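Long-range contacts in hypothetical protein VC1899 (Vibrio cholerae, PDB 1XMX), which is of unknown function but, as a member of the Card1 endonuclease family, probably binds and may cut nucleic acid: residues Q169-L173 against D224-I230; A178-L182 against P365-K369. All coordinates share one frame; numbering follows the deposited sequence.

Interaction 1: residues Q169-L173 against D224-I230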
ATOM      1  N   GLN A 169       4.709   3.324  25.654  1.00 21.56           N
ATOM      2  CA  GLN A 169       3.871   4.381  26.222  1.00 21.96           C
ATOM      3  C   GLN A 169       2.956   4.987  25.150  1.00 22.33           C
ATOM      4  O   GLN A 169       1.760   5.165  25.399  1.00 21.82           O
ATOM      5  CB  GLN A 169       4.690   5.535  26.828  1.00 23.32           C
ATOM      6  CG  GLN A 169       5.420   5.273  28.180  1.00 23.34           C
ATOM      7  CD  GLN A 169       4.594   4.475  29.182  1.00 24.60           C
ATOM      8  OE1 GLN A 169       4.852   3.263  29.410  1.00 27.18           O
ATOM      9  NE2 GLN A 169       3.589   5.099  29.742  1.00 19.06           N
ATOM     10  N   LEU A 170       3.501   5.282  23.965  1.00 20.33           N
ATOM     11  CA  LEU A 170       2.662   5.888  22.913  1.00 21.00           C
ATOM     12  C   LEU A 170       1.646   4.898  22.418  1.00 20.99           C
ATOM     13  O   LEU A 170       0.493   5.262  22.132  1.00 21.29           O
ATOM     14  CB  LEU A 170       3.496   6.434  21.744  1.00 19.99           C
ATOM     15  CG  LEU A 170       4.388   7.622  22.101  1.00 20.99           C
ATOM     16  CD1 LEU A 170       4.991   8.160  20.823  1.00 20.83           C
ATOM     17  CD2 LEU A 170       3.608   8.697  22.836  1.00 17.96           C
ATOM     18  N   TYR A 171       2.051   3.632  22.356  1.00 19.81           N
ATOM     19  CA  TYR A 171       1.130   2.571  21.973  1.00 20.23           C
ATOM     20  C   TYR A 171      -0.019   2.375  22.979  1.00 20.72           C
ATOM     21  O   TYR A 171      -1.227   2.262  22.626  1.00 17.79           O
ATOM     22  CB  TYR A 171       1.895   1.250  21.774  1.00 24.97           C
ATOM     23  CG  TYR A 171       0.971   0.079  21.692  1.00 26.09           C
ATOM     24  CD1 TYR A 171       0.284  -0.204  20.514  1.00 25.48           C
ATOM     25  CD2 TYR A 171       0.745  -0.733  22.817  1.00 27.42           C
ATOM     26  CE1 TYR A 171      -0.588  -1.299  20.423  1.00 28.17           C
ATOM     27  CE2 TYR A 171      -0.134  -1.843  22.753  1.00 27.70           C
ATOM     28  CZ  TYR A 171      -0.802  -2.104  21.555  1.00 28.32           C
ATOM     29  OH  TYR A 171      -1.669  -3.182  21.484  1.00 28.95           O
ATOM     30  N   GLN A 172       0.334   2.313  24.251  1.00 20.12           N
ATOM     31  CA  GLN A 172      -0.684   2.029  25.224  1.00 21.82           C
ATOM     32  C   GLN A 172      -1.601   3.274  25.376  1.00 22.67           C
ATOM     33  O   GLN A 172      -2.805   3.167  25.596  1.00 23.07           O
ATOM     34  CB  GLN A 172      -0.024   1.602  26.536  1.00 22.77           C
ATOM     35  CG  GLN A 172       0.932   0.435  26.389  1.00 24.64           C
ATOM     36  CD  GLN A 172       1.492  -0.066  27.718  1.00 26.05           C
ATOM     37  OE1 GLN A 172       1.628   0.694  28.663  1.00 26.55           O
ATOM     38  NE2 GLN A 172       1.810  -1.373  27.786  1.00 26.92           N
ATOM     39  N   LEU A 173      -1.036   4.467  25.237  1.00 21.82           N
ATOM     40  CA  LEU A 173      -1.862   5.656  25.285  1.00 21.74           C
ATOM     41  C   LEU A 173      -2.924   5.608  24.176  1.00 21.00           C
ATOM     42  O   LEU A 173      -4.100   5.898  24.397  1.00 20.34           O
ATOM     43  CB  LEU A 173      -0.994   6.911  25.124  1.00 23.89           C
ATOM     44  CG  LEU A 173      -0.689   7.810  26.320  1.00 27.39           C
ATOM     45  CD1 LEU A 173      -0.002   9.036  25.807  1.00 29.03           C
ATOM     46  CD2 LEU A 173      -1.951   8.202  27.083  1.00 26.14           C
ATOM     47  N   ASP A 224      -3.162  11.545  31.361  1.00 23.79           N
ATOM     48  CA  ASP A 224      -2.586  10.408  30.640  1.00 25.37           C
ATOM     49  C   ASP A 224      -1.220  10.748  30.067  1.00 25.22           C
ATOM     50  O   ASP A 224      -0.278   9.944  30.122  1.00 25.43           O
ATOM     51  CB  ASP A 224      -3.471   9.972  29.469  1.00 27.65           C
ATOM     52  CG  ASP A 224      -4.742   9.278  29.901  1.00 30.46           C
ATOM     53  OD1 ASP A 224      -4.749   8.565  30.928  1.00 31.67           O
ATOM     54  OD2 ASP A 224      -5.757   9.444  29.188  1.00 32.57           O
ATOM     55  N   LEU A 225      -1.133  11.926  29.470  1.00 23.55           N
ATOM     56  CA  LEU A 225       0.136  12.464  29.020  1.00 23.77           C
ATOM     57  C   LEU A 225       1.136  12.492  30.168  1.00 22.91           C
ATOM     58  O   LEU A 225       2.298  12.120  29.986  1.00 23.38           O
ATOM     59  CB  LEU A 225      -0.025  13.890  28.470  1.00 24.48           C
ATOM     60  CG  LEU A 225      -1.037  13.928  27.319  1.00 24.12           C
ATOM     61  CD1 LEU A 225      -1.189  15.347  26.860  1.00 22.90           C
ATOM     62  CD2 LEU A 225      -0.612  13.010  26.202  1.00 23.17           C
ATOM     63  N   VAL A 226       0.699  12.931  31.330  1.00 20.46           N
ATOM     64  CA  VAL A 226       1.588  13.003  32.505  1.00 21.16           C
ATOM     65  C   VAL A 226       2.043  11.610  32.965  1.00 21.87           C
ATOM     66  O   VAL A 226       3.227  11.365  33.127  1.00 23.17           O
ATOM     67  CB  VAL A 226       0.963  13.841  33.661  1.00 18.83           C
ATOM     68  CG1 VAL A 226       1.794  13.815  34.961  1.00 16.36           C
ATOM     69  CG2 VAL A 226       0.820  15.303  33.218  1.00 20.50           C
ATOM     70  N   GLU A 227       1.101  10.707  33.195  1.00 23.51           N
ATOM     71  CA  GLU A 227       1.441   9.339  33.577  1.00 23.34           C
ATOM     72  C   GLU A 227       2.432   8.698  32.564  1.00 23.01           C
ATOM     73  O   GLU A 227       3.398   8.011  32.960  1.00 20.81           O
ATOM     74  CB  GLU A 227       0.182   8.513  33.688  1.00 26.37           C
ATOM     75  CG  GLU A 227       0.453   7.173  34.277  1.00 32.01           C
ATOM     76  CD  GLU A 227      -0.800   6.370  34.544  1.00 34.40           C
ATOM     77  OE1 GLU A 227      -1.686   6.857  35.253  1.00 36.25           O
ATOM     78  OE2 GLU A 227      -0.881   5.223  34.087  1.00 36.82           O
ATOM     79  N   ALA A 228       2.206   8.962  31.279  1.00 21.87           N
ATOM     80  CA  ALA A 228       3.028   8.410  30.212  1.00 24.16           C
ATOM     81  C   ALA A 228       4.368   9.055  30.128  1.00 25.00           C
ATOM     82  O   ALA A 228       5.183   8.599  29.313  1.00 26.90           O
ATOM     83  CB  ALA A 228       2.347   8.480  28.838  1.00 20.94           C
ATOM     84  N   LYS A 229       4.597  10.051  30.993  1.00 24.44           N
ATOM     85  CA  LYS A 229       5.838  10.863  31.033  1.00 25.90           C
ATOM     86  C   LYS A 229       6.160  11.582  29.703  1.00 24.29           C
ATOM     87  O   LYS A 229       7.315  11.921  29.441  1.00 21.05           O
ATOM     88  CB  LYS A 229       7.060  10.073  31.556  1.00 26.57           C
ATOM     89  CG  LYS A 229       6.857   9.530  32.969  1.00 29.49           C
ATOM     90  CD  LYS A 229       8.114   8.849  33.558  1.00 29.27           C
ATOM     91  CE  LYS A 229       7.783   8.039  34.856  1.00 30.46           C
ATOM     92  NZ  LYS A 229       7.359   6.576  34.588  1.00 31.01           N
ATOM     93  N   ILE A 230       5.141  11.858  28.885  1.00 22.79           N
ATOM     94  CA  ILE A 230       5.378  12.622  27.661  1.00 22.72           C
ATOM     95  C   ILE A 230       4.936  14.107  27.665  1.00 22.18           C
ATOM     96  O   ILE A 230       5.107  14.837  26.650  1.00 19.72           O
ATOM     97  CB  ILE A 230       4.788  11.908  26.434  1.00 22.92           C
ATOM     98  CG1 ILE A 230       3.267  11.735  26.599  1.00 22.84           C
ATOM     99  CG2 ILE A 230       5.470  10.608  26.233  1.00 21.53           C
ATOM    100  CD1 ILE A 230       2.577  11.412  25.270  1.00 25.48           C
TER
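Leu173 lays both its methyls over the end of helix 216-227, with CD2 pressed against Asp224 CB at 3.3 Å and CD1 reaching in the direction of Ile230. The second partner is the last turn of a helix closed by a Schellman motif: Lys229 takes positive phi (57°), Lys229 N bonds back to Val226 O, and Ile230 N bonds to Leu225 O at 3.1 Å. Helix 216-227 and the strands beside it come in an order consistent with a winged helix, and helix 164-179 packs against this end of it. The turn after Lys229 brings Ile230 back over Leu225, the usual apolar pairing across a Schellman turn, and helix 164-179 covers that pair. Leu173 CD1 meets Ile230 CD1 tip to tip at 3.5 Å, while Leu225 CD2 and Ala228 CB lie slightly farther off. To get there Leu173 leaves the staggered positions (chi1 -106°), a mild strain consistent with how tightly CD2 sits on Asp224. Leu173 also touches Phe248 of helix 243-266. Gln169, one turn earlier, works at the more open side. Its CG sits beside Ala228 O at 3.5 Å, and a bend at chi2 (-41°) turns the amide in alongside the alanine, NE2 being 3.4 Å from Ala228 CA; this is van der Waals contact. The carboxylate of Asp224 points past Leu173 to Trp177, whose NE1 bonds to OD2. At the other margin Leu170 CD2 slants across Ile230 CD1, 3.8 Å away.

Interaction 2: residues A178-L182 against P365-K369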
ATOM      1  N   ALA A 178      -8.319   5.001  21.868  1.00 20.96           N
ATOM      2  CA  ALA A 178      -9.101   4.338  20.809  1.00 20.84           C
ATOM      3  C   ALA A 178     -10.277   3.593  21.429  1.00 20.43           C
ATOM      4  O   ALA A 178     -11.355   3.519  20.874  1.00 22.00           O
ATOM      5  CB  ALA A 178      -8.215   3.366  20.025  1.00 20.66           C
ATOM      6  N   SER A 179     -10.059   3.005  22.580  1.00 20.38           N
ATOM      7  CA  SER A 179     -11.085   2.129  23.154  1.00 22.41           C
ATOM      8  C   SER A 179     -12.147   2.877  23.979  1.00 21.72           C
ATOM      9  O   SER A 179     -13.136   2.285  24.378  1.00 21.23           O
ATOM     10  CB  SER A 179     -10.423   1.015  23.998  1.00 22.71           C
ATOM     11  OG  SER A 179      -9.989   1.545  25.244  1.00 24.19           O
ATOM     12  N   ASN A 180     -11.914   4.163  24.246  1.00 20.42           N
ATOM     13  CA  ASN A 180     -12.884   5.027  24.888  1.00 20.35           C
ATOM     14  C   ASN A 180     -13.089   6.218  23.975  1.00 19.78           C
ATOM     15  O   ASN A 180     -13.148   7.345  24.445  1.00 21.14           O
ATOM     16  CB  ASN A 180     -12.308   5.527  26.221  1.00 21.12           C
ATOM     17  CG  ASN A 180     -12.128   4.411  27.208  1.00 23.09           C
ATOM     18  OD1 ASN A 180     -13.092   3.803  27.619  1.00 24.77           O
ATOM     19  ND2 ASN A 180     -10.886   4.098  27.555  1.00 24.51           N
ATOM     20  N   ALA A 181     -13.141   5.981  22.676  1.00 16.80           N
ATOM     21  CA  ALA A 181     -13.115   7.090  21.703  1.00 17.99           C
ATOM     22  C   ALA A 181     -14.288   8.083  21.799  1.00 17.91           C
ATOM     23  O   ALA A 181     -14.103   9.302  21.662  1.00 17.86           O
ATOM     24  CB  ALA A 181     -12.985   6.558  20.271  1.00 15.17           C
ATOM     25  N   LEU A 182     -15.500   7.565  21.972  1.00 20.14           N
ATOM     26  CA  LEU A 182     -16.659   8.436  22.063  1.00 23.40           C
ATOM     27  C   LEU A 182     -16.590   9.235  23.359  1.00 25.17           C
ATOM     28  O   LEU A 182     -16.908  10.417  23.355  1.00 27.86           O
ATOM     29  CB  LEU A 182     -17.973   7.667  21.947  1.00 23.89           C
ATOM     30  CG  LEU A 182     -18.324   7.057  20.589  1.00 25.31           C
ATOM     31  CD1 LEU A 182     -19.757   6.662  20.634  1.00 25.10           C
ATOM     32  CD2 LEU A 182     -18.065   8.081  19.478  1.00 25.68           C
ATOM     33  N   PRO A 365     -15.505   4.828  15.280  1.00 26.98           N
ATOM     34  CA  PRO A 365     -15.295   4.872  16.731  1.00 26.45           C
ATOM     35  C   PRO A 365     -15.828   3.644  17.447  1.00 27.24           C
ATOM     36  O   PRO A 365     -15.224   3.176  18.387  1.00 28.96           O
ATOM     37  CB  PRO A 365     -16.059   6.143  17.164  1.00 25.68           C
ATOM     38  CG  PRO A 365     -16.905   6.537  15.981  1.00 25.50           C
ATOM     39  CD  PRO A 365     -16.200   6.030  14.772  1.00 25.52           C
ATOM     40  N   ASP A 366     -16.957   3.118  17.017  1.00 30.64           N
ATOM     41  CA  ASP A 366     -17.571   2.009  17.723  1.00 32.67           C
ATOM     42  C   ASP A 366     -16.656   0.775  17.664  1.00 34.94           C
ATOM     43  O   ASP A 366     -16.509   0.010  18.654  1.00 37.49           O
ATOM     44  CB  ASP A 366     -18.951   1.723  17.129  1.00 33.28           C
ATOM     45  CG  ASP A 366     -19.965   2.846  17.419  1.00 35.77           C
ATOM     46  OD1 ASP A 366     -19.779   3.621  18.406  1.00 36.04           O
ATOM     47  OD2 ASP A 366     -20.950   2.953  16.647  1.00 36.71           O
ATOM     48  N   GLU A 367     -15.989   0.615  16.526  1.00 32.21           N
ATOM     49  CA  GLU A 367     -15.166  -0.554  16.294  1.00 31.31           C
ATOM     50  C   GLU A 367     -13.717  -0.335  16.613  1.00 27.05           C
ATOM     51  O   GLU A 367     -12.905  -1.263  16.518  1.00 24.74           O
ATOM     52  CB  GLU A 367     -15.335  -0.944  14.850  1.00 34.19           C
ATOM     53  CG  GLU A 367     -16.805  -0.928  14.565  1.00 39.12           C
ATOM     54  CD  GLU A 367     -17.065  -0.697  13.131  1.00 42.09           C
ATOM     55  OE1 GLU A 367     -16.990  -1.738  12.430  1.00 43.39           O
ATOM     56  OE2 GLU A 367     -17.307   0.497  12.731  1.00 42.69           O
ATOM     57  N   LEU A 368     -13.377   0.888  16.995  1.00 22.76           N
ATOM     58  CA  LEU A 368     -11.991   1.141  17.371  1.00 21.58           C
ATOM     59  C   LEU A 368     -11.502   0.329  18.564  1.00 20.55           C
ATOM     60  O   LEU A 368     -10.292   0.035  18.683  1.00 19.99           O
ATOM     61  CB  LEU A 368     -11.743   2.627  17.600  1.00 21.07           C
ATOM     62  CG  LEU A 368     -11.486   3.497  16.391  1.00 19.94           C
ATOM     63  CD1 LEU A 368     -11.304   4.900  16.953  1.00 21.20           C
ATOM     64  CD2 LEU A 368     -10.209   3.021  15.657  1.00 18.78           C
ATOM     65  N   LYS A 369     -12.420  -0.045  19.437  1.00 21.80           N
ATOM     66  CA  LYS A 369     -12.053  -0.929  20.552  1.00 26.84           C
ATOM     67  C   LYS A 369     -11.732  -2.363  20.065  1.00 27.26           C
ATOM     68  O   LYS A 369     -11.132  -3.139  20.784  1.00 27.98           O
ATOM     69  CB  LYS A 369     -13.096  -0.917  21.680  1.00 29.61           C
ATOM     70  CG  LYS A 369     -14.499  -1.190  21.237  1.00 34.36           C
ATOM     71  CD  LYS A 369     -15.430   0.035  21.597  1.00 39.07           C
ATOM     72  CE  LYS A 369     -15.785   0.106  23.101  1.00 39.83           C
ATOM     73  NZ  LYS A 369     -15.617   1.505  23.668  1.00 39.51           N
TER
HETATM   74  O   HOH W   1     -14.304   3.018  21.240  1.00 34.73           O
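The break between helices 164-179 and 181-201, where Asn180 leaves helical geometry, sits against the turn that follows strand 361-363 of the Card1-like endonuclease domain. The end of the first helix leaves carbonyls pointing out, and Lys369 collects one of them: its NZ donates to Ser179 O at 2.7 Å. The ammonium group lies 37° above the carbonyl plane, and the C=O...N angle is 143°. The lysine chain gets there by curling back on itself. CG sits between the backbone N and the carbonyl carbon (chi1 53°), and further bends carry the amine round, while CB rests 4.0 Å from Ser179 CB. A positive charge at this helix end would probably be stabilised by the carbonyls there. A water completes the polar seam. It donates to Ala178 O and to Pro365 O, each at 3.0 Å, accepts from Lys369 NZ, and takes a weak bond from Ala181 N, so both backbones and the lysine are tied through one molecule. Beside this seam, Leu368 CB rests on Ala178 O at 3.4 Å. The apolar contacts include Leu368 CD1 with Ala181 CB, where Phe344 lies against both residues, and Leu182 CD2, which crosses the proline ring 3.6 Å from Pro365 CB. The other methyl of Leu182, CD1, passes Asp366 OD1. Ala178 turns its methyl to Trp253 and Leu257 of helix 243-266. This helical corner thus packs on the turn after strand 361-363, which runs parallel to 338-343 in a mixed sheet consistent with a PDDEXK-type nuclease fold.

In the fold
Both contacts use helix 164-179: interaction 1 takes its middle and interaction 2 its C-terminal end and the corner into helix 181-201. Their centres lie 18 Å apart, with nearest atoms about 5 Å apart and no touch. Along the chain the order is 169-173, 178-182, 224-230, 365-369, so the segments alternate. One helix therefore faces two parts of the fold, the unit around helix 216-227, probably a winged helix, and the predicted nuclease domain with its mixed sheet. It touches the first, at 224-230, through its middle and the second, at 365-369, through its C-terminal end. Helix 243-266 touches side chains of both contacts.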